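Local coordinates for protein MEM-A1 (Soil metagenome, PDB 6E0S) that probably hydrolyses beta-lactam antibiotics with bound zinc, as a subclass B3 metallo-beta-lactamase isolated from a soil metagenome, at residues 67-71 / 102-106; 202-206 / 278-282. All blocks are in the same frame, centred on the assembly; numbering follows the deposited sequence.

Contact 1. Residues 67-71 / 102-106; sequences APQIA and ELQRL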
ATOM      1  N   ALA A  67       7.622 -11.880  -2.832  1.00 19.57           N
ATOM      2  CA  ALA A  67       7.429 -12.456  -1.506  1.00 17.37           C
ATOM      3  C   ALA A  67       8.707 -13.067  -0.919  1.00 19.16           C
ATOM      4  O   ALA A  67       9.040 -12.742   0.227  1.00 18.33           O
ATOM      5  CB  ALA A  67       6.268 -13.455  -1.564  1.00 17.70           C
ATOM      6  N   PRO A  68       9.478 -13.889  -1.622  1.00 19.68           N
ATOM      7  CA  PRO A  68      10.704 -14.417  -0.974  1.00 21.20           C
ATOM      8  C   PRO A  68      11.741 -13.349  -0.674  1.00 21.11           C
ATOM      9  O   PRO A  68      12.459 -13.468   0.331  1.00 20.04           O
ATOM     10  CB  PRO A  68      11.224 -15.458  -1.975  1.00 22.92           C
ATOM     11  CG  PRO A  68      10.568 -15.116  -3.250  1.00 24.39           C
ATOM     12  CD  PRO A  68       9.230 -14.552  -2.909  1.00 21.66           C
ATOM     13  N   GLN A  69      11.819 -12.288  -1.486  1.00 19.20           N
ATOM     14  CA  GLN A  69      12.734 -11.177  -1.195  1.00 19.92           C
ATOM     15  C   GLN A  69      12.295 -10.408   0.044  1.00 18.78           C
ATOM     16  O   GLN A  69      13.133 -10.001   0.862  1.00 20.52           O
ATOM     17  CB  GLN A  69      12.819 -10.227  -2.396  1.00 22.16           C
ATOM     18  CG  GLN A  69      13.342 -10.885  -3.669  1.00 26.47           C
ATOM     19  CD  GLN A  69      13.467  -9.898  -4.801  1.00 29.93           C
ATOM     20  OE1 GLN A  69      14.431  -9.135  -4.862  1.00 30.35           O
ATOM     21  NE2 GLN A  69      12.483  -9.894  -5.707  1.00 31.37           N
ATOM     22  N   ILE A  70      10.985 -10.200   0.207  1.00 17.45           N
ATOM     23  CA  ILE A  70      10.484  -9.504   1.401  1.00 17.59           C
ATOM     24  C   ILE A  70      10.778 -10.332   2.639  1.00 17.35           C
ATOM     25  O   ILE A  70      11.226  -9.812   3.678  1.00 16.78           O
ATOM     26  CB  ILE A  70       8.972  -9.207   1.267  1.00 16.93           C
ATOM     27  CG1 ILE A  70       8.734  -8.127   0.185  1.00 17.03           C
ATOM     28  CG2 ILE A  70       8.348  -8.764   2.651  1.00 17.10           C
ATOM     29  CD1 ILE A  70       7.295  -8.106  -0.374  1.00 18.16           C
ATOM     30  N   ALA A  71      10.580 -11.644   2.535  1.00 16.10           N
ATOM     31  CA  ALA A  71      10.910 -12.514   3.657  1.00 17.61           C
ATOM     32  C   ALA A  71      12.393 -12.426   3.992  1.00 16.66           C
ATOM     33  O   ALA A  71      12.783 -12.276   5.163  1.00 16.79           O
ATOM     34  CB  ALA A  71      10.515 -13.956   3.323  1.00 18.63           C
ATOM     35  N   GLU A 102       2.108 -16.319   0.067  1.00 18.23           N
ATOM     36  CA  GLU A 102       3.346 -16.963   0.498  1.00 19.50           C
ATOM     37  C   GLU A 102       3.844 -16.382   1.822  1.00 18.91           C
ATOM     38  O   GLU A 102       4.324 -17.117   2.701  1.00 19.08           O
ATOM     39  CB  GLU A 102       4.402 -16.818  -0.589  1.00 20.40           C
ATOM     40  CG  GLU A 102       5.850 -17.110  -0.153  1.00 21.85           C
ATOM     41  CD  GLU A 102       6.109 -18.585   0.180  1.00 25.54           C
ATOM     42  OE1 GLU A 102       5.230 -19.444  -0.073  1.00 26.08           O
ATOM     43  OE2 GLU A 102       7.214 -18.889   0.693  1.00 27.32           O
ATOM     44  N   LEU A 103       3.750 -15.068   1.977  1.00 18.19           N
ATOM     45  CA  LEU A 103       4.178 -14.445   3.230  1.00 17.51           C
ATOM     46  C   LEU A 103       3.283 -14.888   4.377  1.00 16.84           C
ATOM     47  O   LEU A 103       3.752 -15.097   5.499  1.00 15.23           O
ATOM     48  CB  LEU A 103       4.190 -12.917   3.080  1.00 16.21           C
ATOM     49  CG  LEU A 103       5.425 -12.419   2.323  1.00 18.60           C
ATOM     50  CD1 LEU A 103       5.190 -11.033   1.748  1.00 18.93           C
ATOM     51  CD2 LEU A 103       6.679 -12.370   3.222  1.00 20.10           C
ATOM     52  N   GLN A 104       1.994 -15.054   4.111  1.00 16.57           N
ATOM     53  CA  GLN A 104       1.120 -15.642   5.129  1.00 18.02           C
ATOM     54  C   GLN A 104       1.504 -17.087   5.437  1.00 19.63           C
ATOM     55  O   GLN A 104       1.459 -17.507   6.601  1.00 21.26           O
ATOM     56  CB  GLN A 104      -0.337 -15.569   4.683  1.00 20.61           C
ATOM     57  CG  GLN A 104      -1.268 -16.174   5.699  1.00 23.34           C
ATOM     58  CD  GLN A 104      -2.639 -16.358   5.164  1.00 25.90           C
ATOM     59  OE1 GLN A 104      -2.818 -17.030   4.142  1.00 27.22           O
ATOM     60  NE2 GLN A 104      -3.639 -15.742   5.822  1.00 25.29           N
ATOM     61  N   ARG A 105       1.905 -17.858   4.417  1.00 18.43           N
ATOM     62  CA  ARG A 105       2.343 -19.243   4.658  1.00 19.23           C
ATOM     63  C   ARG A 105       3.572 -19.298   5.570  1.00 18.41           C
ATOM     64  O   ARG A 105       3.697 -20.202   6.417  1.00 19.24           O
ATOM     65  CB  ARG A 105       2.639 -19.949   3.320  1.00 20.49           C
ATOM     66  CG  ARG A 105       3.048 -21.403   3.503  1.00 25.98           C
ATOM     67  CD  ARG A 105       3.603 -22.021   2.220  1.00 29.63           C
ATOM     68  NE  ARG A 105       4.929 -21.517   1.869  1.00 30.52           N
ATOM     69  CZ  ARG A 105       6.056 -21.961   2.425  1.00 32.39           C
ATOM     70  NH1 ARG A 105       5.991 -22.912   3.348  1.00 31.78           N
ATOM     71  NH2 ARG A 105       7.239 -21.456   2.066  1.00 34.17           N
ATOM     72  N   LEU A 106       4.513 -18.367   5.378  1.00 18.12           N
ATOM     73  CA  LEU A 106       5.742 -18.353   6.172  1.00 21.22           C
ATOM     74  C   LEU A 106       5.490 -17.913   7.612  1.00 20.83           C
ATOM     75  O   LEU A 106       6.225 -18.317   8.515  1.00 20.77           O
ATOM     76  CB  LEU A 106       6.773 -17.420   5.523  1.00 21.33           C
ATOM     77  CG  LEU A 106       7.384 -17.841   4.182  1.00 22.37           C
ATOM     78  CD1 LEU A 106       8.205 -16.695   3.550  1.00 21.21           C
ATOM     79  CD2 LEU A 106       8.254 -19.068   4.344  1.00 22.29           C
TER

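Contact 2. Residues 202-206 / 278-282; sequences PFRYS and KLAAE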
ATOM      1  N   PRO A 202     -13.012  -2.300 -21.420  1.00 38.20           N
ATOM      2  CA  PRO A 202     -13.671  -1.060 -21.809  1.00 37.44           C
ATOM      3  C   PRO A 202     -14.016  -0.128 -20.654  1.00 36.18           C
ATOM      4  O   PRO A 202     -14.933   0.677 -20.809  1.00 37.63           O
ATOM      5  CB  PRO A 202     -14.958  -1.569 -22.446  1.00 39.68           C
ATOM      6  CG  PRO A 202     -15.316  -2.754 -21.568  1.00 38.98           C
ATOM      7  CD  PRO A 202     -14.002  -3.338 -21.067  1.00 37.52           C
ATOM      8  N   PHE A 203     -13.313  -0.229 -19.529  1.00 33.02           N
ATOM      9  CA  PHE A 203     -13.691   0.541 -18.348  1.00 31.71           C
ATOM     10  C   PHE A 203     -13.432   2.031 -18.571  1.00 32.34           C
ATOM     11  O   PHE A 203     -12.408   2.419 -19.143  1.00 32.55           O
ATOM     12  CB  PHE A 203     -12.913   0.054 -17.133  1.00 29.81           C
ATOM     13  CG  PHE A 203     -13.374   0.667 -15.841  1.00 29.19           C
ATOM     14  CD1 PHE A 203     -14.360   0.062 -15.086  1.00 29.31           C
ATOM     15  CD2 PHE A 203     -12.817   1.850 -15.382  1.00 28.75           C
ATOM     16  CE1 PHE A 203     -14.783   0.633 -13.902  1.00 28.36           C
ATOM     17  CE2 PHE A 203     -13.250   2.431 -14.204  1.00 26.74           C
ATOM     18  CZ  PHE A 203     -14.231   1.817 -13.472  1.00 27.76           C
ATOM     19  N   ARG A 204     -14.356   2.873 -18.105  1.00 31.56           N
ATOM     20  CA  ARG A 204     -14.197   4.323 -18.205  1.00 32.28           C
ATOM     21  C   ARG A 204     -14.542   4.949 -16.870  1.00 30.74           C
ATOM     22  O   ARG A 204     -15.629   4.703 -16.336  1.00 30.39           O
ATOM     23  CB  ARG A 204     -15.098   4.905 -19.294  1.00 35.31           C
ATOM     24  CG  ARG A 204     -14.779   4.428 -20.687  1.00 37.78           C
ATOM     25  CD  ARG A 204     -15.911   4.793 -21.632  1.00 41.59           C
ATOM     26  NE  ARG A 204     -16.361   6.174 -21.459  1.00 43.90           N
ATOM     27  CZ  ARG A 204     -15.871   7.218 -22.124  1.00 45.03           C
ATOM     28  NH1 ARG A 204     -14.906   7.051 -23.020  1.00 45.66           N
ATOM     29  NH2 ARG A 204     -16.347   8.432 -21.889  1.00 45.86           N
ATOM     30  N   TYR A 205     -13.622   5.757 -16.335  1.00 30.02           N
ATOM     31  CA  TYR A 205     -13.924   6.492 -15.111  1.00 30.36           C
ATOM     32  C   TYR A 205     -15.055   7.491 -15.327  1.00 33.70           C
ATOM     33  O   TYR A 205     -15.796   7.794 -14.386  1.00 35.35           O
ATOM     34  CB  TYR A 205     -12.670   7.201 -14.587  1.00 28.89           C
ATOM     35  CG  TYR A 205     -11.751   6.277 -13.807  1.00 25.96           C
ATOM     36  CD1 TYR A 205     -11.842   6.191 -12.417  1.00 23.06           C
ATOM     37  CD2 TYR A 205     -10.816   5.481 -14.456  1.00 25.38           C
ATOM     38  CE1 TYR A 205     -11.022   5.349 -11.691  1.00 22.39           C
ATOM     39  CE2 TYR A 205      -9.988   4.627 -13.738  1.00 25.03           C
ATOM     40  CZ  TYR A 205     -10.093   4.565 -12.358  1.00 22.60           C
ATOM     41  OH  TYR A 205      -9.274   3.702 -11.633  1.00 22.49           O
ATOM     42  N   SER A 206     -15.211   8.002 -16.558  1.00 35.99           N
ATOM     43  CA  SER A 206     -16.315   8.904 -16.889  1.00 40.08           C
ATOM     44  C   SER A 206     -17.680   8.287 -16.623  1.00 43.47           C
ATOM     45  O   SER A 206     -18.679   9.007 -16.642  1.00 46.62           O
ATOM     46  CB  SER A 206     -16.260   9.304 -18.363  1.00 42.24           C
ATOM     47  OG  SER A 206     -14.953   9.641 -18.758  1.00 43.14           O
ATOM     48  N   LYS A 278      -6.589  11.304 -17.656  1.00 25.56           N
ATOM     49  CA  LYS A 278      -7.392  10.122 -17.979  1.00 24.63           C
ATOM     50  C   LYS A 278      -8.786  10.521 -18.469  1.00 23.71           C
ATOM     51  O   LYS A 278      -9.281   9.992 -19.475  1.00 24.69           O
ATOM     52  CB  LYS A 278      -7.465   9.197 -16.756  1.00 24.17           C
ATOM     53  CG  LYS A 278      -8.279   7.901 -16.929  1.00 26.57           C
ATOM     54  CD  LYS A 278      -7.673   7.075 -18.074  1.00 30.47           C
ATOM     55  CE  LYS A 278      -8.411   5.784 -18.312  1.00 33.76           C
ATOM     56  NZ  LYS A 278      -7.938   5.155 -19.583  1.00 35.78           N
ATOM     57  N   LEU A 279      -9.423  11.473 -17.798  1.00 21.98           N
ATOM     58  CA  LEU A 279     -10.736  11.904 -18.251  1.00 22.42           C
ATOM     59  C   LEU A 279     -10.663  12.513 -19.648  1.00 24.75           C
ATOM     60  O   LEU A 279     -11.565  12.301 -20.469  1.00 26.49           O
ATOM     61  CB  LEU A 279     -11.326  12.887 -17.260  1.00 23.32           C
ATOM     62  CG  LEU A 279     -11.647  12.344 -15.872  1.00 23.83           C
ATOM     63  CD1 LEU A 279     -12.063  13.513 -14.950  1.00 24.88           C
ATOM     64  CD2 LEU A 279     -12.734  11.287 -15.935  1.00 25.96           C
ATOM     65  N   ALA A 280      -9.578  13.241 -19.954  1.00 25.56           N
ATOM     66  CA  ALA A 280      -9.416  13.805 -21.291  1.00 27.87           C
ATOM     67  C   ALA A 280      -9.213  12.709 -22.331  1.00 29.00           C
ATOM     68  O   ALA A 280      -9.796  12.765 -23.421  1.00 30.96           O
ATOM     69  CB  ALA A 280      -8.243  14.792 -21.331  1.00 28.76           C
ATOM     70  N   ALA A 281      -8.408  11.700 -22.006  1.00 29.16           N
ATOM     71  CA  ALA A 281      -8.211  10.577 -22.916  1.00 30.04           C
ATOM     72  C   ALA A 281      -9.514   9.836 -23.162  1.00 29.54           C
ATOM     73  O   ALA A 281      -9.777   9.383 -24.285  1.00 28.10           O
ATOM     74  CB  ALA A 281      -7.145   9.630 -22.359  1.00 30.13           C
ATOM     75  N   GLU A 282     -10.357   9.726 -22.130  1.00 29.40           N
ATOM     76  CA  GLU A 282     -11.625   9.026 -22.285  1.00 30.53           C
ATOM     77  C   GLU A 282     -12.578   9.774 -23.193  1.00 33.24           C
ATOM     78  O   GLU A 282     -13.376   9.138 -23.895  1.00 33.93           O
ATOM     79  CB  GLU A 282     -12.275   8.790 -20.927  1.00 28.80           C
ATOM     80  CG  GLU A 282     -11.586   7.706 -20.161  1.00 28.60           C
ATOM     81  CD  GLU A 282     -12.314   7.354 -18.902  1.00 28.72           C
ATOM     82  OE1 GLU A 282     -13.410   7.906 -18.703  1.00 29.89           O
ATOM     83  OE2 GLU A 282     -11.789   6.553 -18.110  1.00 28.46           O
TER
HETATM   84  O   HOH W   1     -10.770   4.240 -19.672  1.00 34.30           O
HETATM   85  O   HOH W   2     -14.175  12.101 -19.677  1.00 37.94           O

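Contact 1. Residues 67-71 / 102-106
Helix 66-76 and helix 100-107 meet here through apolar side chains. The local axes come within 9.8 Å and run roughly the same way, at 41°. Leu103 is the central residue. Its CD1 lies 4.0 Å from CG2 of Ile70, and its CG lies 4.1 Å from CB of Ala67. Its CD2 is 4.2 Å from CB of Ala71 and also rests 3.8 Å from the backbone O of Ala67. The small side chains of Ala67 and Ala71, one turn apart, let this leucine come close to the helix backbone. Further along, Leu106 CD1 packs 3.6 Å from Ala71 CB. In the alpha-beta/beta-alpha fold of metallo-beta-lactamases, helix 66-76 follows strand 56-59, and helix 100-107 comes between the sheet's next two strands, 84-88 and 110-114. Polar groups stay at the margin. The aliphatic part of Glu102 touches Ala67, CG to CB at 3.9 Å. The Glu102 carboxylate forms a two-pronged salt bridge within its helix, Arg105 NE to OE1 and Arg105 NH2 to OE2 both at 2.9 Å.

Contact 2. Residues 202-206 / 278-282
Glu282 is the hub of this contact, and its carboxylate is held by two loop amides and the hydroxyl of Ser206. Tyr205 N donates to Glu282 OE2 at 2.7 Å, and Ser206 N donates to Glu282 OE1 at 2.8 Å. Ser206 OG also donates to Glu282 OE1, at a very short 2.3 Å. One acidic side chain thus binds two successive loop amides. A water links Glu282 OE2 to the carbonyl O of Phe203 and, weakly, to Lys278 NZ. Tyr205 supplies the apolar side. Its CB is 4.3 Å from Leu279 CD2, and its ring carbon CD2 is 4.3 Å from CG of Lys278. The phenol OH forms a hydrogen bond with the backbone O of Gly168, next to the zinc ligand His169. Arg204 reaches the helix differently: its NH1 donates to the backbone O of Glu282 at 2.7 Å, while Glu282 CB lies over one face of the guanidinium. A second water joins Ser206 OG to Leu279 O. The loop follows strand 185-192 and leads into helix 214-226, where Ala214 and Ile218 touch Tyr205. It also packs on the C-terminal part of the long helix 263-285.

Overall arrangement
Contact 1 precedes contact 2 along the chain. Their centres are 36 Å apart, on opposite sides of the chain's centre, and their nearest atoms about 23 Å. They share no helix or strand. Contact 1 belongs to the half built on the sheet that includes strands 56-59, 84-88 and 110-114. Contact 2 belongs to the other half, where strand 185-192 leads to its loop and helix 263-285 ends the fold. The zinc site lies between them: Ile70 is about 14 Å from a zinc ion and Tyr205 about 9 Å, measured from their side chains. The zinc ligands His91 and His93 lie between the segments of contact 1, and His169 comes between the contacts. Neither supplies a zinc ligand.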